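PDB 3OMB: extracellular solute-binding protein, family 1 from Bifidobacterium longum subsp. infantis ATCC 15697, which probably binds an extracellular solute, perhaps a carbohydrate, and delivers it to a membrane ABC transporter for uptake. Local coordinates for residues 154-159 / 435-440; 311-316 / 442-447; 214-219 / 493-498. All coordinates share one frame; numbering follows the deposited sequence.

The six segments follow one another as 154-159, 214-219, 311-316, 435-440, 442-447 and 493-498. Contact 1 crosses both others along the chain, and contact 2 is nested inside the loop closed by contact 3. Contacts 1 and 2 share helix 436-452, touch each other, and have centres about 12 Å apart. Contact 3 joins the loop after strand 209-211 to helix 490-500, with its centre about 31 Å from that of contact 1 and about 26 Å from that of contact 2. Contacts 1 and 3 sit on opposite sides of the chain's centre. Together they join segments distant in sequence, consistent with the two-lobed fold of type 2 solute-binding proteins. All three lie away from the magnesium site.

Contact 1 (154-159 / 435-440); sequences DGRGKA and DTHADE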
ATOM      1  N   ASP A 154       2.807  12.566   0.357  1.00 19.53           N
ATOM      2  CA  ASP A 154       3.967  12.466  -0.532  1.00 20.12           C
ATOM      3  C   ASP A 154       3.625  11.601  -1.751  1.00 19.63           C
ATOM      4  O   ASP A 154       2.617  10.901  -1.769  1.00 19.65           O
ATOM      5  CB  ASP A 154       5.152  11.908   0.239  1.00 20.32           C
ATOM      6  CG  ASP A 154       4.766  10.741   1.115  1.00 23.36           C
ATOM      7  OD1 ASP A 154       4.527   9.641   0.553  1.00 27.94           O
ATOM      8  OD2 ASP A 154       4.687  10.923   2.358  1.00 23.51           O
ATOM      9  N   GLY A 155       4.456  11.664  -2.774  1.00 19.64           N
ATOM     10  CA  GLY A 155       4.227  10.881  -3.990  1.00 18.98           C
ATOM     11  C   GLY A 155       5.515  10.315  -4.549  1.00 18.66           C
ATOM     12  O   GLY A 155       6.540  10.966  -4.507  1.00 18.83           O
ATOM     13  N   ARG A 156       5.426   9.106  -5.096  1.00 18.67           N
ATOM     14  CA  ARG A 156       6.548   8.315  -5.577  1.00 19.47           C
ATOM     15  C   ARG A 156       6.674   8.428  -7.076  1.00 18.68           C
ATOM     16  O   ARG A 156       7.474   7.711  -7.656  1.00 18.83           O
ATOM     17  CB  ARG A 156       6.200   6.833  -5.413  1.00 20.38           C
ATOM     18  CG  ARG A 156       6.503   6.170  -4.176  1.00 23.08           C
ATOM     19  CD  ARG A 156       6.659   4.684  -4.503  1.00 25.80           C
ATOM     20  NE  ARG A 156       5.507   3.853  -4.141  1.00 27.99           N
ATOM     21  CZ  ARG A 156       5.627   2.584  -3.738  1.00 27.80           C
ATOM     22  NH1 ARG A 156       6.832   2.036  -3.625  1.00 24.24           N
ATOM     23  NH2 ARG A 156       4.553   1.866  -3.424  1.00 30.65           N
ATOM     24  N   GLY A 157       5.805   9.194  -7.723  1.00 18.29           N
ATOM     25  CA  GLY A 157       5.853   9.309  -9.189  1.00 17.52           C
ATOM     26  C   GLY A 157       4.793   8.527  -9.936  1.00 17.28           C
ATOM     27  O   GLY A 157       4.326   7.486  -9.474  1.00 16.91           O
ATOM     28  N   LYS A 158       4.424   9.039 -11.106  1.00 17.31           N
ATOM     29  CA  LYS A 158       3.391   8.461 -11.941  1.00 17.47           C
ATOM     30  C   LYS A 158       3.692   7.007 -12.338  1.00 17.86           C
ATOM     31  O   LYS A 158       2.781   6.250 -12.698  1.00 18.15           O
ATOM     32  CB  LYS A 158       3.188   9.324 -13.198  1.00 17.24           C
ATOM     33  CG  LYS A 158       4.399   9.317 -14.171  1.00 17.10           C
ATOM     34  CD  LYS A 158       4.165  10.250 -15.367  1.00 18.91           C
ATOM     35  CE  LYS A 158       5.287  10.148 -16.432  1.00 20.72           C
ATOM     36  NZ  LYS A 158       6.579  10.770 -15.935  1.00 20.26           N
ATOM     37  N   ALA A 159       4.955   6.605 -12.303  1.00 17.90           N
ATOM     38  CA  ALA A 159       5.258   5.209 -12.613  1.00 18.72           C
ATOM     39  C   ALA A 159       4.566   4.285 -11.607  1.00 18.73           C
ATOM     40  O   ALA A 159       4.312   3.131 -11.904  1.00 19.99           O
ATOM     41  CB  ALA A 159       6.771   4.972 -12.645  1.00 18.32           C
ATOM     42  N   ASP A 435      14.586   2.114 -12.673  1.00 29.00           N
ATOM     43  CA  ASP A 435      13.900   1.744 -11.422  1.00 28.58           C
ATOM     44  C   ASP A 435      13.152   0.446 -11.727  1.00 28.81           C
ATOM     45  O   ASP A 435      12.019   0.478 -12.197  1.00 28.25           O
ATOM     46  CB  ASP A 435      12.942   2.851 -10.944  1.00 28.23           C
ATOM     47  CG  ASP A 435      12.188   2.488  -9.615  1.00 29.32           C
ATOM     48  OD1 ASP A 435      12.267   1.320  -9.151  1.00 28.52           O
ATOM     49  OD2 ASP A 435      11.491   3.372  -9.037  1.00 28.26           O
ATOM     50  N   THR A 436      13.795  -0.696 -11.499  1.00 28.99           N
ATOM     51  CA  THR A 436      13.217  -1.986 -11.905  1.00 29.50           C
ATOM     52  C   THR A 436      11.880  -2.262 -11.208  1.00 29.55           C
ATOM     53  O   THR A 436      10.982  -2.868 -11.806  1.00 29.43           O
ATOM     54  CB  THR A 436      14.160  -3.150 -11.607  1.00 30.28           C
ATOM     55  OG1 THR A 436      14.388  -3.215 -10.185  1.00 30.95           O
ATOM     56  CG2 THR A 436      15.484  -2.968 -12.355  1.00 30.25           C
ATOM     57  N   HIS A 437      11.769  -1.821  -9.953  1.00 28.05           N
ATOM     58  CA  HIS A 437      10.561  -1.960  -9.153  1.00 28.43           C
ATOM     59  C   HIS A 437       9.381  -1.218  -9.852  1.00 27.72           C
ATOM     60  O   HIS A 437       8.251  -1.699  -9.862  1.00 27.27           O
ATOM     61  CB  HIS A 437      10.853  -1.439  -7.732  1.00 28.79           C
ATOM     62  CG  HIS A 437       9.843  -1.843  -6.693  1.00 31.81           C
ATOM     63  ND1 HIS A 437       9.562  -3.161  -6.388  1.00 33.96           N
ATOM     64  CD2 HIS A 437       9.090  -1.097  -5.844  1.00 33.66           C
ATOM     65  CE1 HIS A 437       8.659  -3.208  -5.420  1.00 34.91           C
ATOM     66  NE2 HIS A 437       8.355  -1.970  -5.071  1.00 34.47           N
ATOM     67  N   ALA A 438       9.676  -0.080 -10.484  1.00 26.85           N
ATOM     68  CA  ALA A 438       8.681   0.690 -11.233  1.00 26.27           C
ATOM     69  C   ALA A 438       8.412   0.071 -12.602  1.00 26.14           C
ATOM     70  O   ALA A 438       7.256  -0.115 -12.977  1.00 25.45           O
ATOM     71  CB  ALA A 438       9.142   2.138 -11.395  1.00 26.05           C
ATOM     72  N   ASP A 439       9.477  -0.241 -13.348  1.00 26.44           N
ATOM     73  CA  ASP A 439       9.346  -0.906 -14.650  1.00 27.20           C
ATOM     74  C   ASP A 439       8.498  -2.192 -14.632  1.00 27.13           C
ATOM     75  O   ASP A 439       7.673  -2.390 -15.518  1.00 27.16           O
ATOM     76  CB  ASP A 439      10.714  -1.183 -15.265  1.00 27.60           C
ATOM     77  CG  ASP A 439      11.469   0.097 -15.620  1.00 29.68           C
ATOM     78  OD1 ASP A 439      10.905   1.224 -15.508  1.00 29.35           O
ATOM     79  OD2 ASP A 439      12.652  -0.033 -16.007  1.00 33.37           O
ATOM     80  N   GLU A 440       8.696  -3.054 -13.634  1.00 27.23           N
ATOM     81  CA  GLU A 440       7.906  -4.280 -13.518  1.00 27.64           C
ATOM     82  C   GLU A 440       6.451  -3.950 -13.192  1.00 27.22           C
ATOM     83  O   GLU A 440       5.531  -4.655 -13.621  1.00 26.60           O
ATOM     84  CB  GLU A 440       8.415  -5.169 -12.396  1.00 28.05           C
ATOM     85  CG  GLU A 440       9.817  -5.687 -12.536  1.00 30.52           C
ATOM     86  CD  GLU A 440      10.395  -6.019 -11.168  1.00 32.76           C
ATOM     87  OE1 GLU A 440       9.607  -6.086 -10.190  1.00 31.99           O
ATOM     88  OE2 GLU A 440      11.630  -6.206 -11.069  1.00 35.71           O
TER
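The guanidinium of R156 and the imidazole of H437 meet loosely. R156 NH1 comes to the edge of the histidine ring, near the ring plane, and stops 4.5 Å from both H437 CD2 and H437 NE2. Seen from R156, CD2 approaches obliquely. This is a near approach of two flat groups, with no stack and no hydrogen bond between them. The guanidinium has a stronger partner: R156 NE hydrogen bonds to S347 O. With CG anti to the backbone N (chi1 -164°), the H437 ring extends from the helix to approach R156, and it stacks with the ring of W311. If the histidine were protonated, its charge would probably be opposed by the nearby arginine.

The tighter touch is between two alanines. A159 CB rests on A438 CB at 3.9 Å, methyl against methyl. Their CA atoms are the nearest pair of the two backbones, 5.8 Å apart. The contact is a small apolar point with a polar pair beside it.

D435 is the N-cap of helix 436-452. Its OD1 takes a weak bond from A438 N at 3.2 Å, with an N-H...O angle of 146°. D435 O accepts from D439 N at 2.9 Å and more weakly from A438 N. The other carboxylate oxygen, OD2, hydrogen bonds with Y160 OH, so the cap is tied to the chain just past A159. The start of the helix would probably stabilise the negative charge of D435.

The contact thus sets the loop after strand 152-155 against a capped helix start. Strands 152-155 and 349-350 form a short antiparallel pair that may belong to the hinge between the lobes, as in type 2 solute-binding proteins.

Contact 2 (311-316 / 442-447); sequences WSPSDN and IEVNKV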
ATOM      1  N   TRP A 311       3.195  -8.781  -6.395  1.00 18.55           N
ATOM      2  CA  TRP A 311       3.636  -7.550  -7.065  1.00 19.53           C
ATOM      3  C   TRP A 311       3.919  -7.782  -8.549  1.00 19.59           C
ATOM      4  O   TRP A 311       3.342  -7.107  -9.415  1.00 20.75           O
ATOM      5  CB  TRP A 311       4.868  -6.982  -6.355  1.00 19.17           C
ATOM      6  CG  TRP A 311       5.401  -5.680  -6.901  1.00 20.60           C
ATOM      7  CD1 TRP A 311       6.397  -5.528  -7.811  1.00 22.00           C
ATOM      8  CD2 TRP A 311       4.982  -4.349  -6.541  1.00 20.82           C
ATOM      9  NE1 TRP A 311       6.639  -4.185  -8.046  1.00 22.98           N
ATOM     10  CE2 TRP A 311       5.785  -3.442  -7.278  1.00 22.11           C
ATOM     11  CE3 TRP A 311       4.028  -3.840  -5.661  1.00 20.10           C
ATOM     12  CZ2 TRP A 311       5.658  -2.052  -7.165  1.00 21.78           C
ATOM     13  CZ3 TRP A 311       3.906  -2.449  -5.535  1.00 22.26           C
ATOM     14  CH2 TRP A 311       4.710  -1.570  -6.303  1.00 21.28           C
ATOM     15  N   SER A 312       4.793  -8.748  -8.835  1.00 20.20           N
ATOM     16  CA  SER A 312       5.329  -8.966 -10.180  1.00 20.59           C
ATOM     17  C   SER A 312       6.023 -10.328 -10.284  1.00 20.94           C
ATOM     18  O   SER A 312       6.492 -10.865  -9.282  1.00 21.02           O
ATOM     19  CB  SER A 312       6.337  -7.866 -10.539  1.00 20.75           C
ATOM     20  OG  SER A 312       7.574  -8.078  -9.874  1.00 20.38           O
ATOM     21  N   PRO A 313       6.098 -10.886 -11.501  1.00 21.16           N
ATOM     22  CA  PRO A 313       6.832 -12.135 -11.691  1.00 21.12           C
ATOM     23  C   PRO A 313       8.224 -12.067 -11.074  1.00 22.00           C
ATOM     24  O   PRO A 313       8.644 -12.998 -10.416  1.00 21.59           O
ATOM     25  CB  PRO A 313       6.931 -12.239 -13.211  1.00 20.97           C
ATOM     26  CG  PRO A 313       5.606 -11.638 -13.665  1.00 21.30           C
ATOM     27  CD  PRO A 313       5.491 -10.409 -12.762  1.00 20.96           C
ATOM     28  N   SER A 314       8.938 -10.970 -11.282  1.00 23.30           N
ATOM     29  CA  SER A 314      10.270 -10.868 -10.743  1.00 24.65           C
ATOM     30  C   SER A 314      10.278 -10.784  -9.214  1.00 25.10           C
ATOM     31  O   SER A 314      11.087 -11.429  -8.570  1.00 25.12           O
ATOM     32  CB  SER A 314      10.974  -9.659 -11.322  1.00 25.30           C
ATOM     33  OG  SER A 314      12.111  -9.382 -10.542  1.00 27.02           O
ATOM     34  N   ASP A 315       9.390  -9.988  -8.636  1.00 25.47           N
ATOM     35  CA  ASP A 315       9.380  -9.834  -7.182  1.00 26.34           C
ATOM     36  C   ASP A 315       8.986 -11.132  -6.478  1.00 25.65           C
ATOM     37  O   ASP A 315       9.543 -11.480  -5.441  1.00 24.73           O
ATOM     38  CB  ASP A 315       8.419  -8.719  -6.765  1.00 27.59           C
ATOM     39  CG  ASP A 315       8.630  -8.276  -5.313  1.00 31.19           C
ATOM     40  OD1 ASP A 315       9.771  -7.894  -4.963  1.00 35.03           O
ATOM     41  OD2 ASP A 315       7.657  -8.311  -4.521  1.00 34.41           O
ATOM     42  N   ASN A 316       8.017 -11.842  -7.050  1.00 24.51           N
ATOM     43  CA  ASN A 316       7.508 -13.024  -6.410  1.00 24.62           C
ATOM     44  C   ASN A 316       8.198 -14.325  -6.792  1.00 23.88           C
ATOM     45  O   ASN A 316       8.169 -15.259  -6.017  1.00 23.35           O
ATOM     46  CB  ASN A 316       6.015 -13.129  -6.636  1.00 25.11           C
ATOM     47  CG  ASN A 316       5.285 -12.102  -5.875  1.00 26.55           C
ATOM     48  OD1 ASN A 316       5.011 -11.015  -6.380  1.00 28.56           O
ATOM     49  ND2 ASN A 316       5.043 -12.386  -4.618  1.00 28.40           N
ATOM     50  N   ILE A 442       4.782  -1.124 -14.058  1.00 28.13           N
ATOM     51  CA  ILE A 442       4.224  -0.617 -15.312  1.00 29.10           C
ATOM     52  C   ILE A 442       3.772  -1.773 -16.220  1.00 28.89           C
ATOM     53  O   ILE A 442       2.648  -1.770 -16.712  1.00 28.98           O
ATOM     54  CB  ILE A 442       5.223   0.344 -16.052  1.00 29.50           C
ATOM     55  CG1 ILE A 442       5.347   1.693 -15.313  1.00 30.74           C
ATOM     56  CG2 ILE A 442       4.838   0.545 -17.538  1.00 29.70           C
ATOM     57  CD1 ILE A 442       4.180   2.692 -15.572  1.00 32.88           C
ATOM     58  N   GLU A 443       4.636  -2.762 -16.426  1.00 28.58           N
ATOM     59  CA  GLU A 443       4.285  -3.881 -17.291  1.00 28.57           C
ATOM     60  C   GLU A 443       3.063  -4.712 -16.811  1.00 26.96           C
ATOM     61  O   GLU A 443       2.150  -5.007 -17.612  1.00 26.03           O
ATOM     62  CB  GLU A 443       5.508  -4.758 -17.522  1.00 29.85           C
ATOM     63  CG  GLU A 443       5.357  -5.708 -18.704  1.00 35.66           C
ATOM     64  CD  GLU A 443       5.854  -5.117 -20.043  1.00 42.56           C
ATOM     65  OE1 GLU A 443       5.700  -3.879 -20.300  1.00 45.47           O
ATOM     66  OE2 GLU A 443       6.405  -5.918 -20.846  1.00 45.85           O
ATOM     67  N   VAL A 444       3.037  -5.098 -15.525  1.00 25.04           N
ATOM     68  CA  VAL A 444       1.876  -5.835 -14.990  1.00 23.30           C
ATOM     69  C   VAL A 444       0.604  -4.977 -14.942  1.00 22.61           C
ATOM     70  O   VAL A 444      -0.513  -5.493 -15.111  1.00 21.43           O
ATOM     71  CB  VAL A 444       2.132  -6.520 -13.590  1.00 23.80           C
ATOM     72  CG1 VAL A 444       3.267  -7.563 -13.686  1.00 23.27           C
ATOM     73  CG2 VAL A 444       2.427  -5.504 -12.530  1.00 23.03           C
ATOM     74  N   ASN A 445       0.755  -3.665 -14.748  1.00 21.63           N
ATOM     75  CA  ASN A 445      -0.441  -2.828 -14.657  1.00 21.52           C
ATOM     76  C   ASN A 445      -1.184  -2.667 -15.973  1.00 21.64           C
ATOM     77  O   ASN A 445      -2.398  -2.452 -15.975  1.00 21.73           O
ATOM     78  CB  ASN A 445      -0.185  -1.505 -13.943  1.00 21.10           C
ATOM     79  CG  ASN A 445      -0.212  -1.664 -12.432  1.00 21.36           C
ATOM     80  OD1 ASN A 445      -0.866  -2.570 -11.897  1.00 20.61           O
ATOM     81  ND2 ASN A 445       0.488  -0.791 -11.734  1.00 23.71           N
ATOM     82  N   LYS A 446      -0.468  -2.835 -17.080  1.00 21.74           N
ATOM     83  CA  LYS A 446      -1.078  -2.871 -18.421  1.00 21.53           C
ATOM     84  C   LYS A 446      -2.155  -3.936 -18.506  1.00 20.26           C
ATOM     85  O   LYS A 446      -3.173  -3.739 -19.146  1.00 19.73           O
ATOM     86  CB  LYS A 446      -0.031  -3.157 -19.492  1.00 22.08           C
ATOM     87  CG  LYS A 446       0.774  -1.913 -19.846  1.00 25.18           C
ATOM     88  CD  LYS A 446       1.863  -2.232 -20.833  1.00 28.94           C
ATOM     89  CE  LYS A 446       3.017  -1.236 -20.713  1.00 32.32           C
ATOM     90  NZ  LYS A 446       2.685   0.116 -21.233  1.00 34.99           N
ATOM     91  N   VAL A 447      -1.925  -5.062 -17.838  1.00 18.87           N
ATOM     92  CA  VAL A 447      -2.853  -6.154 -17.878  1.00 17.73           C
ATOM     93  C   VAL A 447      -4.211  -5.790 -17.267  1.00 17.83           C
ATOM     94  O   VAL A 447      -5.228  -6.343 -17.679  1.00 17.69           O
ATOM     95  CB  VAL A 447      -2.258  -7.395 -17.206  1.00 18.12           C
ATOM     96  CG1 VAL A 447      -3.273  -8.510 -17.127  1.00 16.42           C
ATOM     97  CG2 VAL A 447      -0.974  -7.852 -17.964  1.00 18.18           C
TER
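The N-terminal cap of helix 313-317, directly after strand 305-310, packs on the flank of helix 436-452. V444 points at the run W311 to P313 and touches W311 O, S312 and P313. Both of its methyls work. V444 CG1 meets P313 CD, the ring carbon next to the proline N, at 3.7 Å. V444 CG2 lies 3.6 Å from W311 O, a van der Waals contact with the backbone. S312 adds a looser touch, with its CA 4.3 Å from V444 CG1. The valine torsion (chi1 -61°) explains the split: CG1 lies anti to the carbonyl carbon, while CG2 sits between the backbone N and the carbonyl carbon. The two segments are joined by packing alone, without a hydrogen bond between them.

The loop that receives V444 is fixed from its own side. S312 is the N-cap, and its OG accepts from D315 N at 2.9 Å with an N-H...O angle of 161°. The same OG hydrogen bonds with E440 OE1, so helix 436-452 also grips the cap one turn before V444. N316 OD1 turns back to the backbone and receives two weak bonds. One comes from W311 N at 2.9 Å, bent to 126°. The other comes from S312 N at 3.3 Å and is straighter. P313 follows the cap as the first helical residue, a position where proline is common.

V444 also touches H166 and A326, and P313 touches L168 and Y324, all on strands 166-170 and 324-326. The contact therefore packs helix 436-452 against the sheet containing strand 305-310 and against the capped helix that follows this strand, a strand-to-helix step characteristic of alpha/beta lobes.

Contact 3 (214-219 / 493-498); sequences KKLEGS and KTATWM
Residues 214-217 run as an extended, irregular stretch beside helix 490-500, and the nearest CA atoms, those of L216 and A495, are 7.1 Å apart. L216 carries the contact. Its side chain points at the helix and sets one methyl, CD1, against T494 and the start of A495. L216 CD1 lies 3.6 Å from T494 CG2. The same methyl is 3.8 Å from T494 CB. It also comes 4.0 Å from A495 N, close to the helix backbone, and it touches A495 CB more loosely at 4.4 Å. The leucine and threonine side chains cross at about a right angle.

The torsion of T494 separates its two branches. CG2 is anti to the backbone N, beside the carbonyl carbon, and meets the leucine. OG1 is anti to the carbonyl carbon and is used in hydrogen bonds with Y264 OH and T490 O. The methyl thus faces L216, while the hydroxyl serves Y264 and T490.

Selenomethionine M498, one turn after T494, also points toward the loop and packs on I213, W284 and helix 262-276. T494 touches I268 of that same helix. The contact is plain apolar packing: one leucine of the long loop between strands 209-211 and 248-251 is laid on the flank of helix 490-500, loop-on-helix packing beside helix 262-276.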
ATOM      1  N   LYS A 214      -1.974 -16.292   0.962  1.00 17.56           N
ATOM      2  CA  LYS A 214      -1.501 -15.792   2.241  1.00 18.62           C
ATOM      3  C   LYS A 214      -2.488 -16.068   3.375  1.00 19.28           C
ATOM      4  O   LYS A 214      -3.716 -16.035   3.173  1.00 19.26           O
ATOM      5  CB  LYS A 214      -1.270 -14.271   2.159  1.00 18.59           C
ATOM      6  CG  LYS A 214      -0.027 -13.878   1.375  1.00 20.39           C
ATOM      7  CD  LYS A 214       0.182 -12.352   1.204  1.00 23.54           C
ATOM      8  CE  LYS A 214       0.516 -11.635   2.522  1.00 27.24           C
ATOM      9  NZ  LYS A 214       0.796 -10.129   2.364  1.00 28.53           N
ATOM     10  N   LYS A 215      -1.953 -16.314   4.574  1.00 19.90           N
ATOM     11  CA  LYS A 215      -2.799 -16.437   5.748  1.00 20.88           C
ATOM     12  C   LYS A 215      -3.482 -15.099   6.000  1.00 20.84           C
ATOM     13  O   LYS A 215      -3.006 -14.058   5.552  1.00 19.53           O
ATOM     14  CB  LYS A 215      -2.005 -16.916   6.977  1.00 21.85           C
ATOM     15  CG  LYS A 215      -1.058 -15.894   7.637  1.00 24.14           C
ATOM     16  CD  LYS A 215      -0.531 -16.523   8.930  1.00 29.46           C
ATOM     17  CE  LYS A 215       0.149 -15.531   9.855  1.00 34.01           C
ATOM     18  NZ  LYS A 215       1.539 -15.225   9.400  1.00 35.93           N
ATOM     19  N   LEU A 216      -4.625 -15.142   6.668  1.00 22.03           N
ATOM     20  CA  LEU A 216      -5.344 -13.915   7.028  1.00 23.55           C
ATOM     21  C   LEU A 216      -4.679 -13.276   8.252  1.00 25.34           C
ATOM     22  O   LEU A 216      -4.180 -13.980   9.121  1.00 26.50           O
ATOM     23  CB  LEU A 216      -6.803 -14.241   7.318  1.00 22.72           C
ATOM     24  CG  LEU A 216      -7.605 -14.870   6.183  1.00 21.67           C
ATOM     25  CD1 LEU A 216      -9.095 -14.850   6.532  1.00 22.01           C
ATOM     26  CD2 LEU A 216      -7.393 -14.171   4.813  1.00 21.92           C
ATOM     27  N   GLU A 217      -4.615 -11.947   8.286  1.00 27.20           N
ATOM     28  CA  GLU A 217      -4.224 -11.216   9.496  1.00 28.80           C
ATOM     29  C   GLU A 217      -5.469 -10.904  10.305  1.00 29.05           C
ATOM     30  O   GLU A 217      -6.554 -10.697   9.736  1.00 28.89           O
ATOM     31  CB  GLU A 217      -3.515  -9.911   9.135  1.00 29.50           C
ATOM     32  CG  GLU A 217      -2.047 -10.115   8.767  1.00 33.21           C
ATOM     33  CD  GLU A 217      -1.188 -10.399   9.988  1.00 37.36           C
ATOM     34  OE1 GLU A 217      -1.681 -10.259  11.137  1.00 38.31           O
ATOM     35  OE2 GLU A 217      -0.010 -10.745   9.798  1.00 40.53           O
ATOM     36  N   GLY A 218      -5.300 -10.846  11.625  1.00 29.46           N
ATOM     37  CA  GLY A 218      -6.426 -10.699  12.557  1.00 29.24           C
ATOM     38  C   GLY A 218      -7.237  -9.429  12.379  1.00 29.00           C
ATOM     39  O   GLY A 218      -8.472  -9.467  12.470  1.00 29.21           O
ATOM     40  N   SER A 219      -6.558  -8.304  12.126  1.00 28.52           N
ATOM     41  CA  SER A 219      -7.212  -6.989  12.171  1.00 28.35           C
ATOM     42  C   SER A 219      -7.441  -6.211  10.840  1.00 27.17           C
ATOM     43  O   SER A 219      -8.007  -5.098  10.864  1.00 26.70           O
ATOM     44  CB  SER A 219      -6.475  -6.101  13.175  1.00 29.20           C
ATOM     45  OG  SER A 219      -5.134  -5.935  12.738  1.00 32.41           O
ATOM     46  N   LYS A 493     -13.018 -16.990  11.779  1.00 23.41           N
ATOM     47  CA  LYS A 493     -14.173 -17.664  11.202  1.00 22.89           C
ATOM     48  C   LYS A 493     -14.064 -17.794   9.686  1.00 21.19           C
ATOM     49  O   LYS A 493     -14.448 -18.825   9.125  1.00 20.25           O
ATOM     50  CB  LYS A 493     -15.472 -16.925  11.570  1.00 23.44           C
ATOM     51  CG  LYS A 493     -15.850 -17.084  13.038  1.00 26.99           C
ATOM     52  CD  LYS A 493     -17.270 -16.635  13.370  1.00 31.74           C
ATOM     53  CE  LYS A 493     -18.356 -17.569  12.777  1.00 35.60           C
ATOM     54  NZ  LYS A 493     -18.073 -19.047  12.887  1.00 37.54           N
ATOM     55  N   THR A 494     -13.565 -16.741   9.033  1.00 19.86           N
ATOM     56  CA  THR A 494     -13.347 -16.748   7.585  1.00 18.81           C
ATOM     57  C   THR A 494     -12.384 -17.880   7.193  1.00 19.07           C
ATOM     58  O   THR A 494     -12.683 -18.669   6.281  1.00 17.86           O
ATOM     59  CB  THR A 494     -12.826 -15.370   7.054  1.00 18.09           C
ATOM     60  OG1 THR A 494     -13.844 -14.368   7.236  1.00 18.59           O
ATOM     61  CG2 THR A 494     -12.518 -15.425   5.554  1.00 16.79           C
ATOM     62  N   ALA A 495     -11.246 -17.963   7.882  1.00 19.30           N
ATOM     63  CA  ALA A 495     -10.245 -19.008   7.611  1.00 20.83           C
ATOM     64  C   ALA A 495     -10.847 -20.399   7.824  1.00 21.77           C
ATOM     65  O   ALA A 495     -10.623 -21.303   7.019  1.00 22.26           O
ATOM     66  CB  ALA A 495      -9.048 -18.834   8.504  1.00 20.85           C
ATOM     67  N   THR A 496     -11.601 -20.566   8.911  1.00 22.34           N
ATOM     68  CA  THR A 496     -12.194 -21.867   9.245  1.00 23.56           C
ATOM     69  C   THR A 496     -13.197 -22.316   8.181  1.00 23.08           C
ATOM     70  O   THR A 496     -13.190 -23.469   7.775  1.00 23.04           O
ATOM     71  CB  THR A 496     -12.860 -21.855  10.647  1.00 24.24           C
ATOM     72  OG1 THR A 496     -11.866 -21.554  11.634  1.00 25.78           O
ATOM     73  CG2 THR A 496     -13.518 -23.229  10.971  1.00 25.43           C
ATOM     74  N   TRP A 497     -14.049 -21.394   7.735  1.00 22.92           N
ATOM     75  CA  TRP A 497     -14.957 -21.663   6.629  1.00 22.25           C
ATOM     76  C   TRP A 497     -14.224 -22.060   5.344  1.00 22.06           C
ATOM     77  O   TRP A 497     -14.645 -22.984   4.644  1.00 21.20           O
ATOM     78  CB  TRP A 497     -15.857 -20.464   6.372  1.00 22.07           C
ATOM     79  CG  TRP A 497     -16.943 -20.262   7.412  1.00 22.65           C
ATOM     80  CD1 TRP A 497     -17.559 -21.220   8.173  1.00 23.98           C
ATOM     81  CD2 TRP A 497     -17.569 -19.022   7.749  1.00 23.12           C
ATOM     82  NE1 TRP A 497     -18.521 -20.645   8.979  1.00 23.91           N
ATOM     83  CE2 TRP A 497     -18.542 -19.295   8.739  1.00 23.93           C
ATOM     84  CE3 TRP A 497     -17.391 -17.696   7.318  1.00 22.39           C
ATOM     85  CZ2 TRP A 497     -19.336 -18.291   9.306  1.00 23.61           C
ATOM     86  CZ3 TRP A 497     -18.185 -16.703   7.877  1.00 23.26           C
ATOM     87  CH2 TRP A 497     -19.148 -17.008   8.854  1.00 23.17           C
HETATM   88  N   MSE A 498     -13.128 -21.355   5.040  1.00 21.62           N
HETATM   89  CA  MSE A 498     -12.349 -21.652   3.858  1.00 21.32           C
HETATM   90  C   MSE A 498     -11.778 -23.063   3.920  1.00 22.67           C
HETATM   91  O   MSE A 498     -11.922 -23.835   2.970  1.00 22.49           O
HETATM   92  CB  MSE A 498     -11.271 -20.610   3.669  1.00 20.72           C
HETATM   93  CG  MSE A 498     -11.861 -19.286   3.169  1.00 19.33           C
HETATM   94 SE   MSE A 498     -10.604 -17.834   3.258  0.75 21.32          SE
HETATM   95  CE  MSE A 498      -9.392 -18.409   1.867  1.00 17.76           C
TER